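Long-range contacts in fructosyl amine:oxygen oxidoreductase (Neosartorya fumigata, PDB 4WCT), which probably catalyses the FAD-dependent oxidative deglycation of fructosyl amines (Amadori products), using oxygen as the electron acceptor: residues Gly116-His122 against Gly166-His172; Thr154-Val159 against Gln271-Pro276; Lys249-Arg253 against Ala361-Asp365. All coordinates share one frame; numbering follows the deposited sequence.

Interaction 1 (Gly116-His122 against Gly166-His172); sequences GFIISGH and GWKGWLH
F117 and H172 exchange two backbone hydrogen bonds, the first of three such pairs joining strands 117-121 and 168-172. H172 N reaches F117 O at 2.8 Å, and the same reciprocal pattern recurs at I119 with W170 and at G121 with K168. Between these rungs stand the non-hydrogen-bonded pairs I118-L171 and S120-G169, which CA-H...O contacts supplement: I118 CA sits 3.3 Å from W170 O. The segment axes approach to 4.6 Å at 166°, so this is a regular antiparallel ladder within the mixed sheet of the FAD-dependent oxidoreductase fold; strand 277-280 pairs in parallel with 117-121, and strand 143-145 borders 168-172.

Among the apolar contacts, L171 CD1 meets I118 CG1 at 3.6 Å, the leucine branch turned there with CG anti to its backbone N (chi1 167°). Where S120 faces G169 the strands come close, and S120 CB rests 3.8 Å from G169 CA. The W167 indole is approached obliquely by S120 and H122, among others: S120 OG lies 3.3 Å from W167 CZ3, and H122 CB 3.6 Å from W167 CD1. Polar ends turn to outside partners, S120 OG to F279 O and W167 NE1 to D342. On the face carrying F117, I119 and W170, helix 124-135 packs against I119 and W170, while the side chain of F117 lies about 8 Å from the bound FAD.

Interaction 2 (Thr154-Val159 against Gln271-Pro276); sequences TMPPGV and QYRNLP
V159 lies against the ring of Y272, its CG2 methyl over the centre of one face, 4.2 Å from the centroid and 10° off the ring normal: a CH-pi contact. The other methyl, CG1, is anti to the backbone N (chi1 177°) and reaches two residues, standing 3.8 Å from Y272 CD2 and 4.0 Å from L275 CD1. L275 also touches two partners through its second branch: CD2 presses on P156 CD at 3.5 Å, tighter than usual for carbons, and meets M155 SD at 3.9 Å, where the two side chains cross at about a right angle. M155 is extended beyond CG, which carries CE over to P276.

One hydrogen bond spans the segments. Q271 NE2 donates to P157 O at 2.9 Å, almost straight (176° at the hydrogen) and in both the amide and the carbonyl planes; the bend at chi2 folds the amide back toward the carbonyl of P157.

Further out, Y272 OH is hydrogen-bonded to H346 NE2, which fixes the far end of the ring, and Y272 is itself the centre of an inverse gamma turn. E288 accepts from the backbone N of both N274 and L275, anchoring their loop, while F286 of strand 284-287 packs on M155 and L275. The arrangement is loop-to-loop packing beside the start of strand 277-280, where the chain following helix 148-152 meets the turn-containing connection that enters that strand.

Interaction 3 (Lys249-Arg253 against Ala361-Asp365); sequences KKQLR and ADTPD
D362 OD2 lies beside the rim of the R253 guanidinium, tilted slightly from its plane, with NH2 of R253 standing 2.9 Å from OD2. The carboxylate is turned 63° from the guanidinium, and NH2 approaches OD2 on the anti side, 19° out of the carboxylate plane. This salt bridge is therefore single-pronged; NE of R253 remains 3.9 Å from the same oxygen. R253 and D362 lie side by side, pointing the same way, because they form an antiparallel hydrogen-bonded pair. The arginine leaves with CG anti to its backbone N and bends at chi3, bringing NH2 to the aspartate. R434 makes a second salt bridge with OD2, so the acidic oxygen is shared by two arginines, an arrangement that would probably favour the ionised carboxylate; R253 NH1 is held by the carbonyls of W428 and A430.

Two backbone bonds close the pair. R253 N donates to D362 O at 2.9 Å, and D362 N to R253 O at 3.1 Å. Q251 O extends the contact beyond them, accepting a nearly linear CA-H...O approach from T363 CA (3.2 Å, 171° at the hydrogen) and touching P364 CD at 3.4 Å. L252 CD2 adds a looser apolar touch to A361 CB, 4.2 Å away, and the side chain of A361 lies about 7 Å from the bound FAD.

Here the loop that leaves strand 233-236 begins strand 253-263, which pairs antiparallel with strand 352-362 as the latter ends; L369 of strand 369-372 packs on Q251 and T363.

Interactions 1 and 3 are largely buried and both join antiparallel strands of one sheet, yet their centres stand 29 Å apart. Interaction 1 is a full ladder with mainly backbone bonding, whereas interaction 3 catches a single bridge at a strand terminus and adds charge through a salt bridge. Interaction 2 is only partly buried, lacks regular strands, and relies on apolar side chains plus one amide bond. It touches interaction 1 directly: I118 CD1 packs 3.5 Å from T154 OG1, and P276 leads into strand 277-280, the neighbour of 117-121. Interactions 2 and 3 lie on opposite sides of the chain's centre, their nearest atoms about 23 Å apart.

Interaction 1 (Gly116-His122 against Gly166-His172)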
loop_
_atom_site.group_PDB
_atom_site.type_symbol
_atom_site.label_atom_id
_atom_site.label_comp_id
_atom_site.label_asym_id
_atom_site.label_seq_id
_atom_site.Cartn_x
_atom_site.Cartn_y
_atom_site.Cartn_z
ATOM N N GLY A 116 -10.524 6.962 -13.818
ATOM C CA GLY A 116 -9.967 6.011 -14.763
ATOM C C GLY A 116 -8.488 5.776 -14.540
ATOM O O GLY A 116 -7.876 6.399 -13.666
ATOM N N PHE A 117 -7.911 4.885 -15.342
ATOM C CA PHE A 117 -6.549 4.394 -15.101
ATOM C C PHE A 117 -5.945 3.989 -16.423
ATOM O O PHE A 117 -6.578 3.270 -17.212
ATOM C CB PHE A 117 -6.617 3.189 -14.149
ATOM C CG PHE A 117 -5.317 2.450 -13.945
ATOM C CD1 PHE A 117 -4.252 3.030 -13.283
ATOM C CD2 PHE A 117 -5.150 1.171 -14.458
ATOM C CE1 PHE A 117 -3.088 2.306 -13.016
ATOM C CE2 PHE A 117 -3.992 0.453 -14.207
ATOM C CZ PHE A 117 -2.963 1.025 -13.474
ATOM N N ILE A 118 -4.748 4.507 -16.703
ATOM C CA ILE A 118 -4.039 4.191 -17.937
ATOM C C ILE A 118 -2.824 3.349 -17.550
ATOM O O ILE A 118 -2.014 3.763 -16.702
ATOM C CB ILE A 118 -3.536 5.471 -18.659
ATOM C CG1 ILE A 118 -4.693 6.370 -19.084
ATOM C CG2 ILE A 118 -2.674 5.110 -19.854
ATOM C CD1 ILE A 118 -4.243 7.789 -19.404
ATOM N N ILE A 119 -2.697 2.172 -18.170
ATOM C CA ILE A 119 -1.504 1.355 -18.024
ATOM C C ILE A 119 -0.741 1.262 -19.331
ATOM O O ILE A 119 -1.338 1.114 -20.385
ATOM C CB ILE A 119 -1.859 -0.048 -17.488
ATOM C CG1 ILE A 119 -0.600 -0.840 -17.160
ATOM C CG2 ILE A 119 -2.769 -0.783 -18.439
ATOM C CD1 ILE A 119 -0.851 -2.051 -16.299
ATOM N N SER A 120 0.564 1.493 -19.268
ATOM C CA SER A 120 1.357 1.684 -20.479
ATOM C C SER A 120 2.801 1.187 -20.292
ATOM O O SER A 120 3.279 0.998 -19.157
ATOM C CB SER A 120 1.363 3.155 -20.872
ATOM O OG SER A 120 1.943 3.949 -19.826
ATOM N N GLY A 121 3.498 1.047 -21.409
ATOM C CA GLY A 121 4.937 0.789 -21.417
ATOM C C GLY A 121 5.539 1.343 -22.679
ATOM O O GLY A 121 4.795 1.763 -23.577
ATOM N N HIS A 122 6.869 1.382 -22.770
ATOM C CA HIS A 122 7.530 2.085 -23.877
ATOM C C HIS A 122 8.500 1.201 -24.691
ATOM O O HIS A 122 9.255 1.716 -25.492
ATOM C CB HIS A 122 8.218 3.372 -23.392
ATOM C CG HIS A 122 9.287 3.125 -22.383
ATOM N ND1 HIS A 122 8.993 2.753 -21.095
ATOM C CD2 HIS A 122 10.633 2.979 -22.517
ATOM C CE1 HIS A 122 10.094 2.366 -20.482
ATOM N NE2 HIS A 122 11.113 2.569 -21.297
ATOM N N GLY A 166 7.761 5.919 -27.902
ATOM C CA GLY A 166 7.630 4.484 -27.789
ATOM C C GLY A 166 6.509 3.969 -26.920
ATOM O O GLY A 166 6.301 2.760 -26.840
ATOM N N TRP A 167 5.735 4.882 -26.324
ATOM C CA TRP A 167 4.685 4.462 -25.405
ATOM C C TRP A 167 3.486 3.898 -26.175
ATOM O O TRP A 167 3.018 4.493 -27.167
ATOM C CB TRP A 167 4.195 5.638 -24.569
ATOM C CG TRP A 167 5.108 6.148 -23.503
ATOM C CD1 TRP A 167 6.430 6.507 -23.622
ATOM C CD2 TRP A 167 4.714 6.542 -22.182
ATOM N NE1 TRP A 167 6.863 7.069 -22.459
ATOM C CE2 TRP A 167 5.831 7.130 -21.570
ATOM C CE3 TRP A 167 3.530 6.426 -21.457
ATOM C CZ2 TRP A 167 5.808 7.574 -20.250
ATOM C CZ3 TRP A 167 3.488 6.890 -20.185
ATOM C CH2 TRP A 167 4.630 7.459 -19.576
ATOM N N LYS A 168 2.937 2.814 -25.640
ATOM C CA LYS A 168 1.590 2.345 -25.988
ATOM C C LYS A 168 0.921 1.936 -24.710
ATOM O O LYS A 168 1.570 1.580 -23.753
ATOM C CB LYS A 168 1.616 1.169 -26.971
ATOM C CG LYS A 168 2.262 1.553 -28.304
ATOM C CD LYS A 168 1.959 0.601 -29.440
ATOM C CE LYS A 168 2.702 1.057 -30.692
ATOM N NZ LYS A 168 2.030 2.244 -31.279
ATOM N N GLY A 169 -0.398 2.057 -24.659
ATOM C CA GLY A 169 -1.090 1.713 -23.452
ATOM C C GLY A 169 -2.585 1.604 -23.638
ATOM O O GLY A 169 -3.073 1.509 -24.758
ATOM N N TRP A 170 -3.245 1.344 -22.523
ATOM C CA TRP A 170 -4.686 1.088 -22.471
ATOM C C TRP A 170 -5.317 1.914 -21.343
ATOM O O TRP A 170 -4.830 1.930 -20.238
ATOM C CB TRP A 170 -4.970 -0.381 -22.214
ATOM C CG TRP A 170 -4.601 -1.295 -23.334
ATOM C CD1 TRP A 170 -5.437 -1.780 -24.277
ATOM C CD2 TRP A 170 -3.302 -1.855 -23.616
ATOM N NE1 TRP A 170 -4.760 -2.636 -25.116
ATOM C CE2 TRP A 170 -3.445 -2.676 -24.756
ATOM C CE3 TRP A 170 -2.042 -1.682 -23.079
ATOM C CZ2 TRP A 170 -2.374 -3.394 -25.303
ATOM C CZ3 TRP A 170 -0.984 -2.442 -23.593
ATOM C CH2 TRP A 170 -1.170 -3.298 -24.680
ATOM N N LEU A 171 -6.460 2.534 -21.641
ATOM C CA LEU A 171 -7.246 3.301 -20.700
ATOM C C LEU A 171 -8.463 2.496 -20.248
ATOM O O LEU A 171 -9.186 1.919 -21.077
ATOM C CB LEU A 171 -7.711 4.594 -21.376
ATOM C CG LEU A 171 -8.800 5.392 -20.644
ATOM C CD1 LEU A 171 -8.289 5.932 -19.333
ATOM C CD2 LEU A 171 -9.297 6.537 -21.504
ATOM N N HIS A 172 -8.595 2.394 -18.939
ATOM C CA HIS A 172 -9.681 1.707 -18.213
ATOM C C HIS A 172 -10.488 2.866 -17.582
ATOM O O HIS A 172 -9.993 3.530 -16.687
ATOM C CB HIS A 172 -9.024 0.821 -17.105
ATOM C CG HIS A 172 -9.998 0.166 -16.178
ATOM N ND1 HIS A 172 -9.607 -0.741 -15.221
ATOM C CD2 HIS A 172 -11.352 0.120 -16.204
ATOM C CE1 HIS A 172 -10.674 -1.254 -14.634
ATOM N NE2 HIS A 172 -11.748 -0.738 -15.205
#

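Interaction 2 (Thr154-Val159 against Gln271-Pro276)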
loop_
_atom_site.group_PDB
_atom_site.type_symbol
_atom_site.label_atom_id
_atom_site.label_comp_id
_atom_site.label_asym_id
_atom_site.label_seq_id
_atom_site.Cartn_x
_atom_site.Cartn_y
_atom_site.Cartn_z
ATOM N N THR A 154 -6.310 12.092 -23.448
ATOM C CA THR A 154 -6.967 11.526 -22.282
ATOM C C THR A 154 -7.111 12.518 -21.139
ATOM O O THR A 154 -7.849 12.223 -20.194
ATOM C CB THR A 154 -6.210 10.309 -21.686
ATOM O OG1 THR A 154 -4.946 10.730 -21.161
ATOM C CG2 THR A 154 -6.085 9.215 -22.657
ATOM N N MET A 155 -6.504 13.708 -21.256
ATOM C CA MET A 155 -6.544 14.737 -20.201
ATOM C C MET A 155 -6.798 16.107 -20.839
ATOM O O MET A 155 -6.658 16.259 -22.053
ATOM C CB MET A 155 -5.231 14.734 -19.418
ATOM C CG MET A 155 -5.024 13.424 -18.679
ATOM S SD MET A 155 -3.615 13.486 -17.569
ATOM C CE MET A 155 -3.375 11.740 -17.222
ATOM N N PRO A 156 -7.180 17.118 -20.029
ATOM C CA PRO A 156 -7.435 18.433 -20.613
ATOM C C PRO A 156 -6.225 19.027 -21.288
ATOM O O PRO A 156 -5.091 18.754 -20.915
ATOM C CB PRO A 156 -7.826 19.291 -19.402
ATOM C CG PRO A 156 -8.398 18.317 -18.429
ATOM C CD PRO A 156 -7.549 17.085 -18.595
ATOM N N PRO A 157 -6.466 19.973 -22.191
ATOM C CA PRO A 157 -5.337 20.623 -22.836
ATOM C C PRO A 157 -4.433 21.316 -21.838
ATOM O O PRO A 157 -4.914 21.921 -20.874
ATOM C CB PRO A 157 -5.978 21.647 -23.763
ATOM C CG PRO A 157 -7.422 21.553 -23.597
ATOM C CD PRO A 157 -7.770 20.377 -22.746
ATOM N N GLY A 158 -3.139 21.237 -22.076
ATOM C CA GLY A 158 -2.170 21.836 -21.168
ATOM C C GLY A 158 -1.593 20.879 -20.148
ATOM O O GLY A 158 -0.634 21.234 -19.470
ATOM N N VAL A 159 -2.253 19.747 -19.915
ATOM C CA VAL A 159 -1.790 18.815 -18.882
ATOM C C VAL A 159 -0.693 17.887 -19.443
ATOM O O VAL A 159 0.462 17.982 -19.070
ATOM C CB VAL A 159 -2.961 18.001 -18.342
ATOM C CG1 VAL A 159 -2.496 16.974 -17.319
ATOM C CG2 VAL A 159 -4.002 18.946 -17.745
ATOM N N GLN A 271 -6.426 23.343 -14.756
ATOM C CA GLN A 271 -6.576 22.377 -15.828
ATOM C C GLN A 271 -6.429 20.935 -15.379
ATOM O O GLN A 271 -6.908 20.017 -16.063
ATOM C CB GLN A 271 -5.589 22.647 -16.994
ATOM C CG GLN A 271 -5.919 23.851 -17.846
ATOM C CD GLN A 271 -7.262 23.720 -18.512
ATOM O OE1 GLN A 271 -8.262 24.264 -17.998
ATOM N NE2 GLN A 271 -7.296 23.069 -19.703
ATOM N N TYR A 272 -5.765 20.734 -14.246
ATOM C CA TYR A 272 -5.328 19.413 -13.814
ATOM C C TYR A 272 -6.387 18.779 -12.913
ATOM O O TYR A 272 -6.141 18.508 -11.742
ATOM C CB TYR A 272 -3.993 19.485 -13.058
ATOM C CG TYR A 272 -2.777 19.854 -13.900
ATOM C CD1 TYR A 272 -2.536 21.178 -14.244
ATOM C CD2 TYR A 272 -1.769 18.915 -14.153
ATOM C CE1 TYR A 272 -1.438 21.532 -14.966
ATOM C CE2 TYR A 272 -0.653 19.257 -14.896
ATOM C CZ TYR A 272 -0.495 20.558 -15.305
ATOM O OH TYR A 272 0.633 20.953 -15.984
ATOM N N ARG A 273 -7.573 18.592 -13.463
ATOM C CA ARG A 273 -8.716 18.141 -12.680
ATOM C C ARG A 273 -9.380 16.943 -13.316
ATOM O O ARG A 273 -9.477 16.829 -14.554
ATOM C CB ARG A 273 -9.748 19.255 -12.552
ATOM C CG ARG A 273 -9.362 20.362 -11.610
ATOM C CD ARG A 273 -10.294 21.550 -11.833
ATOM N NE ARG A 273 -10.023 22.650 -10.917
ATOM C CZ ARG A 273 -10.628 23.832 -10.970
ATOM N NH1 ARG A 273 -11.510 24.079 -11.926
ATOM N NH2 ARG A 273 -10.315 24.779 -10.096
ATOM N N ASN A 274 -9.807 15.998 -12.480
ATOM C CA ASN A 274 -10.519 14.824 -12.944
ATOM C C ASN A 274 -9.668 13.922 -13.846
ATOM O O ASN A 274 -10.180 13.325 -14.807
ATOM C CB ASN A 274 -11.781 15.239 -13.705
ATOM C CG ASN A 274 -12.891 14.217 -13.588
ATOM O OD1 ASN A 274 -13.004 13.528 -12.579
ATOM N ND2 ASN A 274 -13.722 14.124 -14.614
ATOM N N LEU A 275 -8.398 13.754 -13.489
ATOM C CA LEU A 275 -7.445 13.114 -14.354
ATOM C C LEU A 275 -7.411 11.603 -14.138
ATOM O O LEU A 275 -7.319 11.159 -12.998
ATOM C CB LEU A 275 -6.044 13.678 -14.081
ATOM C CG LEU A 275 -5.826 15.187 -14.290
ATOM C CD1 LEU A 275 -4.377 15.554 -14.063
ATOM C CD2 LEU A 275 -6.289 15.646 -15.672
ATOM N N PRO A 276 -7.447 10.821 -15.219
ATOM C CA PRO A 276 -7.142 9.418 -15.006
ATOM C C PRO A 276 -5.713 9.261 -14.488
ATOM O O PRO A 276 -4.830 10.076 -14.801
ATOM C CB PRO A 276 -7.270 8.805 -16.386
ATOM C CG PRO A 276 -7.017 9.927 -17.321
ATOM C CD PRO A 276 -7.567 11.149 -16.647
#

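Interaction 3 (Lys249-Arg253 against Ala361-Asp365)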
loop_
_atom_site.group_PDB
_atom_site.type_symbol
_atom_site.label_atom_id
_atom_site.label_comp_id
_atom_site.label_asym_id
_atom_site.label_seq_id
_atom_site.Cartn_x
_atom_site.Cartn_y
_atom_site.Cartn_z
ATOM N N LYS A 249 8.903 -16.056 9.343
ATOM C CA LYS A 249 9.486 -17.189 8.602
ATOM C C LYS A 249 9.732 -16.797 7.147
ATOM O O LYS A 249 9.440 -17.554 6.221
ATOM C CB LYS A 249 8.571 -18.412 8.697
ATOM C CG LYS A 249 8.292 -18.826 10.133
ATOM C CD LYS A 249 9.574 -19.207 10.855
ATOM C CE LYS A 249 9.288 -19.820 12.219
ATOM N NZ LYS A 249 10.473 -19.806 13.118
ATOM N N LYS A 250 10.217 -15.570 6.968
ATOM C CA LYS A 250 10.552 -15.009 5.655
ATOM C C LYS A 250 9.373 -14.656 4.752
ATOM O O LYS A 250 9.589 -14.224 3.625
ATOM C CB LYS A 250 11.573 -15.860 4.897
ATOM C CG LYS A 250 12.836 -16.096 5.698
ATOM C CD LYS A 250 13.841 -16.886 4.860
ATOM C CE LYS A 250 15.070 -17.254 5.669
ATOM N NZ LYS A 250 16.054 -17.991 4.816
ATOM N N GLN A 251 8.165 -14.632 5.309
ATOM C CA GLN A 251 7.001 -14.360 4.508
ATOM C C GLN A 251 6.850 -12.877 4.177
ATOM O O GLN A 251 6.143 -12.527 3.227
ATOM C CB GLN A 251 5.718 -14.863 5.170
ATOM C CG GLN A 251 5.642 -16.376 5.294
ATOM C CD GLN A 251 4.386 -16.801 6.010
ATOM O OE1 GLN A 251 3.325 -16.976 5.400
ATOM N NE2 GLN A 251 4.453 -16.795 7.309
ATOM N N LEU A 252 7.545 -12.012 4.899
ATOM C CA LEU A 252 7.514 -10.574 4.605
ATOM C C LEU A 252 8.865 -10.078 4.158
ATOM O O LEU A 252 9.875 -10.288 4.834
ATOM C CB LEU A 252 7.027 -9.779 5.819
ATOM C CG LEU A 252 5.600 -10.036 6.315
ATOM C CD1 LEU A 252 5.325 -9.119 7.523
ATOM C CD2 LEU A 252 4.528 -9.823 5.238
ATOM N N ARG A 253 8.860 -9.232 3.118
ATOM C CA ARG A 253 10.032 -8.462 2.749
ATOM C C ARG A 253 9.703 -6.988 2.846
ATOM O O ARG A 253 9.054 -6.459 1.963
ATOM C CB ARG A 253 10.483 -8.783 1.327
ATOM C CG ARG A 253 11.735 -8.058 0.946
ATOM C CD ARG A 253 12.142 -8.242 -0.513
ATOM N NE ARG A 253 11.199 -7.590 -1.413
ATOM C CZ ARG A 253 11.201 -7.750 -2.730
ATOM N NH1 ARG A 253 12.161 -8.480 -3.321
ATOM N NH2 ARG A 253 10.234 -7.195 -3.445
ATOM N N ALA A 361 5.332 -4.198 2.757
ATOM C CA ALA A 361 5.988 -5.501 2.754
ATOM C C ALA A 361 5.354 -6.461 1.762
ATOM O O ALA A 361 4.122 -6.560 1.681
ATOM C CB ALA A 361 5.995 -6.089 4.172
ATOM N N ASP A 362 6.211 -7.130 0.983
ATOM C CA ASP A 362 5.821 -8.094 -0.019
ATOM C C ASP A 362 5.870 -9.513 0.560
ATOM O O ASP A 362 6.854 -9.907 1.206
ATOM C CB ASP A 362 6.756 -8.060 -1.221
ATOM C CG ASP A 362 6.593 -6.829 -2.076
ATOM O OD1 ASP A 362 5.441 -6.377 -2.313
ATOM O OD2 ASP A 362 7.643 -6.373 -2.583
ATOM N N THR A 363 4.802 -10.259 0.314
ATOM C CA THR A 363 4.815 -11.712 0.476
ATOM C C THR A 363 5.497 -12.342 -0.744
ATOM O O THR A 363 5.719 -11.678 -1.759
ATOM C CB THR A 363 3.388 -12.207 0.613
ATOM O OG1 THR A 363 2.662 -11.828 -0.556
ATOM C CG2 THR A 363 2.757 -11.624 1.895
ATOM N N PRO A 364 5.809 -13.650 -0.680
ATOM C CA PRO A 364 6.463 -14.258 -1.817
ATOM C C PRO A 364 5.671 -14.221 -3.129
ATOM O O PRO A 364 6.270 -14.174 -4.197
ATOM C CB PRO A 364 6.673 -15.708 -1.349
ATOM C CG PRO A 364 6.812 -15.585 0.112
ATOM C CD PRO A 364 5.775 -14.550 0.489
ATOM N N ASP A 365 4.340 -14.258 -3.056
ATOM C CA ASP A 365 3.501 -14.176 -4.233
ATOM C C ASP A 365 2.714 -12.877 -4.386
ATOM O O ASP A 365 1.905 -12.738 -5.334
ATOM C CB ASP A 365 2.566 -15.371 -4.256
ATOM C CG ASP A 365 1.602 -15.420 -3.079
ATOM O OD1 ASP A 365 1.640 -14.503 -2.210
ATOM O OD2 ASP A 365 0.841 -16.435 -3.034
#